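Local coordinates for PHD finger protein 14 (Danio rerio, PDB 7D86), which reads histone H3 through its tandem PHD and pre-PHD zinc fingers, preferring the unmodified form, and represses PDGFRA expression, at residues A[12-17]-A[94-99]; A[25-30]-A[36-41]. One frame throughout, in Å; residues are numbered along the deposited sequence.

How the contacts relate
From the N terminus the chain first lays down the 12-17 turn, half of one zinc site. It then enters the hairpin of strands 26-28 and 35-37. Contact 2 closes this short loop and takes in the short, weakly bonded turn of helix at about 38-41. Residues 94-99 come much later, and contact 1 brings them back to the first turn, closing a long loop in which contact 2 is nested. The two contacts lie about 11 Å apart, centre to centre. They share one zinc ion: C12 and C15 come from contact 1, H37 and C40 from contact 2. Contact 2 joins the two hairpin strands within the first PHD finger; contact 1 ties that finger to the C2HC pre-PHD finger.

Contact 1: residues A[12-17]-A[94-99]; sequences CCVCLG and VHVVCA. With ZN (zinc ion), chain C; ZN (zinc ion), chain E.
Zinc and the amides of V14 and C15 all meet the thiolate SG of C12, and V14 is the residue that meets V96 and V97 across the contact. The zinc ion lies 2.3 Å from C12 SG. V14 N donates to C12 SG at 3.4 Å with an N-H...S angle of 157°. The amide of C15 adds a weak, longer bond to the same sulfur. C15 SG binds this zinc too, and it accepts a bond from G17 N at 3.4 Å. This is the zinc knuckle of a CxxC pair, and H37 and C40 complete the site.

The knuckle leaves the side chain of V14 to meet the pre-PHD finger. Its methyl CG2 lies 3.9 Å from CG1 of V96, and V14 CG1 is equally near. The V96 methyl thus meets both branches of V14, and the two side chains cross at about a right angle. V96 CG1 stands opposite the backbone N (chi1 167°), which turns that methyl to V14. One helix residue further, CG2 of V97 rests against the carbonyl O of V14 at 3.8 Å. I84 and V36 also touch V14, and V97 packs against V159 and T160 of helix 159-164.

H95 is the N-cap of helix 96-101, and A99 N bonds to H95 O at 3.0 Å. ND1 of H95 and SG of C98 hold the zinc ion of the pre-PHD finger with C75 and C78. NE2 of H95 is bonded to D82 O.

The N-H...S bonds probably draw off some of the negative charge on the thiolates. Each segment carries two ligands of its own zinc ion, while between these two segments the touch is made by buried valine methyls, one of them on a carbonyl O.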
ATOM      1  N   CYS A  12     -10.303   4.614  -2.543  1.00 41.34           N
ATOM      2  CA  CYS A  12      -8.899   4.606  -2.937  1.00 41.07           C
ATOM      3  C   CYS A  12      -8.221   3.363  -2.374  1.00 36.79           C
ATOM      4  O   CYS A  12      -8.247   3.134  -1.162  1.00 33.06           O
ATOM      5  CB  CYS A  12      -8.194   5.861  -2.430  1.00 37.37           C
ATOM      6  SG  CYS A  12      -6.426   5.822  -2.776  1.00 35.57           S
ATOM      7  N   CYS A  13      -7.603   2.568  -3.244  1.00 36.41           N
ATOM      8  CA  CYS A  13      -6.965   1.333  -2.809  1.00 34.04           C
ATOM      9  C   CYS A  13      -5.615   1.570  -2.136  1.00 34.18           C
ATOM     10  O   CYS A  13      -4.979   0.609  -1.693  1.00 41.29           O
ATOM     11  CB  CYS A  13      -6.790   0.391  -3.996  1.00 40.50           C
ATOM     12  SG  CYS A  13      -5.472   0.909  -5.093  1.00 41.08           S
ATOM     13  N   VAL A  14      -5.163   2.810  -2.030  1.00 31.35           N
ATOM     14  CA  VAL A  14      -3.911   3.124  -1.348  1.00 33.81           C
ATOM     15  C   VAL A  14      -4.154   3.524   0.100  1.00 39.30           C
ATOM     16  O   VAL A  14      -3.597   2.925   1.018  1.00 40.41           O
ATOM     17  CB  VAL A  14      -3.143   4.225  -2.111  1.00 29.48           C
ATOM     18  CG1 VAL A  14      -1.918   4.694  -1.293  1.00 30.95           C
ATOM     19  CG2 VAL A  14      -2.723   3.709  -3.491  1.00 31.85           C
ATOM     20  N   CYS A  15      -5.006   4.526   0.326  1.00 39.55           N
ATOM     21  CA  CYS A  15      -5.279   5.022   1.669  1.00 36.73           C
ATOM     22  C   CYS A  15      -6.588   4.511   2.257  1.00 33.85           C
ATOM     23  O   CYS A  15      -6.858   4.786   3.429  1.00 34.93           O
ATOM     24  CB  CYS A  15      -5.294   6.554   1.666  1.00 38.32           C
ATOM     25  SG  CYS A  15      -6.672   7.272   0.725  1.00 37.15           S
ATOM     26  N   LEU A  16      -7.405   3.792   1.481  1.00 31.74           N
ATOM     27  CA  LEU A  16      -8.728   3.284   1.864  1.00 34.59           C
ATOM     28  C   LEU A  16      -9.735   4.389   2.175  1.00 40.30           C
ATOM     29  O   LEU A  16     -10.832   4.096   2.665  1.00 39.78           O
ATOM     30  CB  LEU A  16      -8.652   2.308   3.049  1.00 33.08           C
ATOM     31  CG  LEU A  16      -7.782   1.064   2.812  1.00 34.51           C
ATOM     32  CD1 LEU A  16      -7.833   0.126   4.009  1.00 33.67           C
ATOM     33  CD2 LEU A  16      -8.160   0.322   1.514  1.00 32.02           C
ATOM     34  N   GLY A  17      -9.410   5.648   1.895  1.00 42.12           N
ATOM     35  CA  GLY A  17     -10.384   6.711   2.001  1.00 39.85           C
ATOM     36  C   GLY A  17     -11.370   6.686   0.848  1.00 46.53           C
ATOM     37  O   GLY A  17     -11.181   5.996  -0.155  1.00 44.23           O
ATOM     38  N   VAL A  94       6.193  -2.682  -7.583  1.00 33.57           N
ATOM     39  CA  VAL A  94       5.845  -2.668  -6.166  1.00 26.96           C
ATOM     40  C   VAL A  94       4.509  -1.955  -5.989  1.00 28.99           C
ATOM     41  O   VAL A  94       4.159  -1.056  -6.757  1.00 33.20           O
ATOM     42  CB  VAL A  94       6.943  -1.989  -5.307  1.00 36.54           C
ATOM     43  CG1 VAL A  94       8.221  -2.816  -5.314  1.00 36.64           C
ATOM     44  CG2 VAL A  94       7.216  -0.579  -5.803  1.00 36.31           C
ATOM     45  N   HIS A  95       3.765  -2.345  -4.951  1.00 28.18           N
ATOM     46  CA  HIS A  95       2.588  -1.574  -4.564  1.00 30.96           C
ATOM     47  C   HIS A  95       2.982  -0.154  -4.183  1.00 31.97           C
ATOM     48  O   HIS A  95       4.017   0.080  -3.545  1.00 27.68           O
ATOM     49  CB  HIS A  95       1.861  -2.213  -3.372  1.00 27.99           C
ATOM     50  CG  HIS A  95       1.202  -3.511  -3.682  1.00 26.62           C
ATOM     51  ND1 HIS A  95       1.673  -4.713  -3.205  1.00 30.52           N
ATOM     52  CD2 HIS A  95       0.110  -3.804  -4.430  1.00 32.05           C
ATOM     53  CE1 HIS A  95       0.906  -5.691  -3.648  1.00 31.06           C
ATOM     54  NE2 HIS A  95      -0.053  -5.166  -4.390  1.00 31.40           N
ATOM     55  N   VAL A  96       2.138   0.807  -4.560  1.00 31.91           N
ATOM     56  CA  VAL A  96       2.270   2.148  -3.999  1.00 29.48           C
ATOM     57  C   VAL A  96       2.245   2.080  -2.474  1.00 30.53           C
ATOM     58  O   VAL A  96       3.053   2.725  -1.795  1.00 31.14           O
ATOM     59  CB  VAL A  96       1.164   3.071  -4.543  1.00 31.82           C
ATOM     60  CG1 VAL A  96       1.098   4.351  -3.728  1.00 31.71           C
ATOM     61  CG2 VAL A  96       1.390   3.371  -6.027  1.00 30.82           C
ATOM     62  N   VAL A  97       1.339   1.283  -1.912  1.00 28.07           N
ATOM     63  CA  VAL A  97       1.224   1.250  -0.453  1.00 30.08           C
ATOM     64  C   VAL A  97       2.474   0.632   0.171  1.00 31.55           C
ATOM     65  O   VAL A  97       2.960   1.101   1.206  1.00 30.58           O
ATOM     66  CB  VAL A  97      -0.071   0.524  -0.027  1.00 33.96           C
ATOM     67  CG1 VAL A  97       0.030  -0.978  -0.228  1.00 28.99           C
ATOM     68  CG2 VAL A  97      -0.409   0.856   1.411  1.00 36.85           C
ATOM     69  N   CYS A  98       3.050  -0.390  -0.463  1.00 28.69           N
ATOM     70  CA  CYS A  98       4.275  -0.966   0.091  1.00 27.18           C
ATOM     71  C   CYS A  98       5.413   0.047   0.053  1.00 32.81           C
ATOM     72  O   CYS A  98       6.244   0.104   0.975  1.00 33.01           O
ATOM     73  CB  CYS A  98       4.653  -2.246  -0.659  1.00 30.27           C
ATOM     74  SG  CYS A  98       3.565  -3.658  -0.282  1.00 29.72           S
ATOM     75  N   ALA A  99       5.438   0.889  -0.979  1.00 30.68           N
ATOM     76  CA  ALA A  99       6.475   1.910  -1.062  1.00 31.17           C
ATOM     77  C   ALA A  99       6.323   2.955   0.034  1.00 32.38           C
ATOM     78  O   ALA A  99       7.323   3.519   0.490  1.00 30.92           O
ATOM     79  CB  ALA A  99       6.455   2.573  -2.442  1.00 31.75           C
TER
HETATM   80 ZN    ZN C 502       3.323  -5.080  -2.127  1.00 32.58          ZN
HETATM   81 ZN    ZN E 504      -5.963   7.666  -1.421  1.00 41.18          ZN

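Contact 2: residues A[25-30]-A[36-41]. With ZN (zinc ion), chain E; ZN (zinc ion), chain F.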
ATOM      1  N   GLU A  25      -9.577  13.727  -7.049  1.00 67.01           N
ATOM      2  CA  GLU A  25     -10.650  12.804  -7.379  1.00 60.52           C
ATOM      3  C   GLU A  25     -10.144  11.368  -7.338  1.00 47.34           C
ATOM      4  O   GLU A  25      -8.953  11.102  -7.513  1.00 48.44           O
ATOM      5  CB  GLU A  25     -11.231  13.114  -8.760  1.00 70.87           C
ATOM      6  CG  GLU A  25     -11.967  14.442  -8.834  1.00 80.42           C
ATOM      7  CD  GLU A  25     -12.827  14.569 -10.076  1.00 88.44           C
ATOM      8  OE1 GLU A  25     -12.399  14.096 -11.149  1.00 89.61           O
ATOM      9  OE2 GLU A  25     -13.937  15.138  -9.975  1.00 92.86           O
ATOM     10  N   ILE A  26     -11.065  10.442  -7.095  1.00 43.67           N
ATOM     11  CA  ILE A  26     -10.768   9.016  -7.151  1.00 45.18           C
ATOM     12  C   ILE A  26     -11.001   8.552  -8.584  1.00 47.01           C
ATOM     13  O   ILE A  26     -12.139   8.517  -9.058  1.00 49.80           O
ATOM     14  CB  ILE A  26     -11.625   8.223  -6.158  1.00 47.40           C
ATOM     15  CG1 ILE A  26     -11.156   8.490  -4.723  1.00 45.45           C
ATOM     16  CG2 ILE A  26     -11.582   6.733  -6.479  1.00 41.49           C
ATOM     17  CD1 ILE A  26     -11.834   7.622  -3.680  1.00 44.07           C
ATOM     18  N   ILE A  27      -9.925   8.202  -9.277  1.00 47.81           N
ATOM     19  CA  ILE A  27     -10.000   7.750 -10.655  1.00 45.56           C
ATOM     20  C   ILE A  27      -9.940   6.231 -10.666  1.00 41.47           C
ATOM     21  O   ILE A  27      -9.527   5.586  -9.700  1.00 40.26           O
ATOM     22  CB  ILE A  27      -8.879   8.353 -11.527  1.00 47.57           C
ATOM     23  CG1 ILE A  27      -7.510   7.970 -10.959  1.00 45.93           C
ATOM     24  CG2 ILE A  27      -9.030   9.867 -11.613  1.00 47.23           C
ATOM     25  CD1 ILE A  27      -6.341   8.474 -11.777  1.00 49.58           C
ATOM     26  N   GLN A  28     -10.369   5.644 -11.781  1.00 41.81           N
ATOM     27  CA  GLN A  28     -10.491   4.200 -11.895  1.00 39.26           C
ATOM     28  C   GLN A  28      -9.838   3.737 -13.184  1.00 42.05           C
ATOM     29  O   GLN A  28     -10.044   4.342 -14.245  1.00 42.80           O
ATOM     30  CB  GLN A  28     -11.961   3.766 -11.855  1.00 46.06           C
ATOM     31  CG  GLN A  28     -12.174   2.272 -11.990  1.00 50.26           C
ATOM     32  CD  GLN A  28     -13.613   1.879 -11.715  1.00 50.34           C
ATOM     33  OE1 GLN A  28     -14.546   2.545 -12.170  1.00 49.98           O
ATOM     34  NE2 GLN A  28     -13.800   0.806 -10.953  1.00 45.90           N
ATOM     35  N   CYS A  29      -9.054   2.669 -13.096  1.00 38.51           N
ATOM     36  CA  CYS A  29      -8.428   2.133 -14.293  1.00 38.99           C
ATOM     37  C   CYS A  29      -9.492   1.505 -15.182  1.00 42.86           C
ATOM     38  O   CYS A  29     -10.261   0.650 -14.736  1.00 47.15           O
ATOM     39  CB  CYS A  29      -7.366   1.103 -13.932  1.00 40.79           C
ATOM     40  SG  CYS A  29      -6.580   0.397 -15.389  1.00 45.94           S
ATOM     41  N   ASP A  30      -9.534   1.927 -16.444  1.00 47.18           N
ATOM     42  CA  ASP A  30     -10.550   1.396 -17.340  1.00 52.84           C
ATOM     43  C   ASP A  30     -10.274  -0.041 -17.757  1.00 54.48           C
ATOM     44  O   ASP A  30     -11.186  -0.707 -18.260  1.00 55.95           O
ATOM     45  CB  ASP A  30     -10.680   2.312 -18.552  1.00 63.10           C
ATOM     46  CG  ASP A  30     -11.543   3.522 -18.261  1.00 72.89           C
ATOM     47  OD1 ASP A  30     -12.758   3.341 -18.040  1.00 77.41           O
ATOM     48  OD2 ASP A  30     -11.005   4.646 -18.216  1.00 76.77           O
ATOM     49  N   VAL A  36      -8.142   4.759  -7.219  1.00 38.00           N
ATOM     50  CA  VAL A  36      -7.083   5.427  -6.473  1.00 32.06           C
ATOM     51  C   VAL A  36      -7.306   6.927  -6.542  1.00 35.09           C
ATOM     52  O   VAL A  36      -7.814   7.453  -7.540  1.00 36.54           O
ATOM     53  CB  VAL A  36      -5.689   5.022  -7.019  1.00 34.01           C
ATOM     54  CG1 VAL A  36      -5.502   5.519  -8.458  1.00 35.31           C
ATOM     55  CG2 VAL A  36      -4.576   5.539  -6.110  1.00 31.89           C
ATOM     56  N   HIS A  37      -6.966   7.623  -5.449  1.00 38.31           N
ATOM     57  CA  HIS A  37      -6.852   9.071  -5.477  1.00 35.72           C
ATOM     58  C   HIS A  37      -5.795   9.480  -6.492  1.00 38.82           C
ATOM     59  O   HIS A  37      -4.726   8.867  -6.571  1.00 36.48           O
ATOM     60  CB  HIS A  37      -6.446   9.620  -4.100  1.00 42.07           C
ATOM     61  CG  HIS A  37      -7.550   9.656  -3.086  1.00 42.57           C
ATOM     62  ND1 HIS A  37      -7.463   8.999  -1.877  1.00 49.15           N
ATOM     63  CD2 HIS A  37      -8.734  10.313  -3.074  1.00 46.17           C
ATOM     64  CE1 HIS A  37      -8.560   9.228  -1.174  1.00 44.90           C
ATOM     65  NE2 HIS A  37      -9.347  10.022  -1.878  1.00 47.03           N
ATOM     66  N   GLU A  38      -6.098  10.524  -7.269  1.00 40.98           N
ATOM     67  CA  GLU A  38      -5.064  11.188  -8.056  1.00 46.47           C
ATOM     68  C   GLU A  38      -3.833  11.477  -7.202  1.00 47.17           C
ATOM     69  O   GLU A  38      -2.702  11.153  -7.586  1.00 46.00           O
ATOM     70  CB  GLU A  38      -5.609  12.490  -8.647  1.00 53.12           C
ATOM     71  CG  GLU A  38      -6.628  12.322  -9.753  1.00 56.06           C
ATOM     72  CD  GLU A  38      -7.332  13.626 -10.081  1.00 64.93           C
ATOM     73  OE1 GLU A  38      -7.496  14.460  -9.165  1.00 67.56           O
ATOM     74  OE2 GLU A  38      -7.719  13.822 -11.250  1.00 70.90           O
ATOM     75  N   GLY A  39      -4.042  12.078  -6.028  1.00 47.29           N
ATOM     76  CA  GLY A  39      -2.944  12.441  -5.151  1.00 46.27           C
ATOM     77  C   GLY A  39      -2.230  11.262  -4.528  1.00 43.99           C
ATOM     78  O   GLY A  39      -1.097  11.415  -4.066  1.00 46.39           O
ATOM     79  N   CYS A  40      -2.854  10.087  -4.513  1.00 40.97           N
ATOM     80  CA  CYS A  40      -2.187   8.894  -4.011  1.00 38.54           C
ATOM     81  C   CYS A  40      -1.433   8.128  -5.091  1.00 39.39           C
ATOM     82  O   CYS A  40      -0.772   7.134  -4.774  1.00 40.32           O
ATOM     83  CB  CYS A  40      -3.198   7.964  -3.332  1.00 35.16           C
ATOM     84  SG  CYS A  40      -3.871   8.605  -1.780  1.00 38.72           S
ATOM     85  N   TYR A  41      -1.500   8.568  -6.354  1.00 35.69           N
ATOM     86  CA  TYR A  41      -0.846   7.865  -7.450  1.00 34.30           C
ATOM     87  C   TYR A  41       0.095   8.749  -8.257  1.00 39.29           C
ATOM     88  O   TYR A  41       0.634   8.292  -9.273  1.00 41.80           O
ATOM     89  CB  TYR A  41      -1.896   7.257  -8.392  1.00 34.86           C
ATOM     90  CG  TYR A  41      -1.398   6.091  -9.224  1.00 36.11           C
ATOM     91  CD1 TYR A  41      -0.842   4.976  -8.617  1.00 33.48           C
ATOM     92  CD2 TYR A  41      -1.520   6.092 -10.615  1.00 36.84           C
ATOM     93  CE1 TYR A  41      -0.398   3.905  -9.356  1.00 30.66           C
ATOM     94  CE2 TYR A  41      -1.073   5.022 -11.372  1.00 35.14           C
ATOM     95  CZ  TYR A  41      -0.518   3.929 -10.737  1.00 35.20           C
ATOM     96  OH  TYR A  41      -0.080   2.857 -11.476  1.00 36.05           O
TER
HETATM   97 ZN    ZN E 504      -5.963   7.666  -1.421  1.00 41.18          ZN
HETATM   98 ZN    ZN F 505      -5.152  -1.232 -14.411  1.00 47.19          ZN
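E38 carries its CG opposite its own carbonyl carbon (chi1 -71°) and then runs extended, which sends its carboxylate back over the backbone of E25. There OE1 of E38 accepts a bond from E25 N at 3.1 Å. The N-H comes from above the carboxylate plane, 59° out of it. The return bond runs from E38 N to E25 O at 2.9 Å, nearly in line with the carbonyl. E25 is thus held by both its N-H and its C=O.

Next to this pair the chains form an antiparallel hairpin. I27 and V36 form a hydrogen-bonded pair, with I27 N to V36 O at 2.8 Å and V36 N to I27 O at 3.0 Å. Their side chains lie alongside each other, CG1 to CG1 at 4.0 Å. CG2 of I27 also meets CG of E38, so the aliphatic part of the glutamate packs as well. With an alanine in place of E38, the amide of E25 would probably lose this acceptor and CG2 of I27 its cover.

I26 and H37 are the non-hydrogen-bonded pair, on the other face. CG1 of I26 lies 3.5 Å from CD2 of H37, approaching the ring obliquely. ND1 of H37 binds zinc at 2.1 Å together with C40, C12 and C15, while NE2 of H37 has its polar partner in N19.

Strand 26-28 runs on to C29, a ligand of the other zinc ion of the first PHD finger with C32, C64 and C67. L10 also covers I26, and at the end of segment 36-41 the hydroxyl of Y41 is hydrogen-bonded to F85 O in strand 85-87 of the pre-PHD finger.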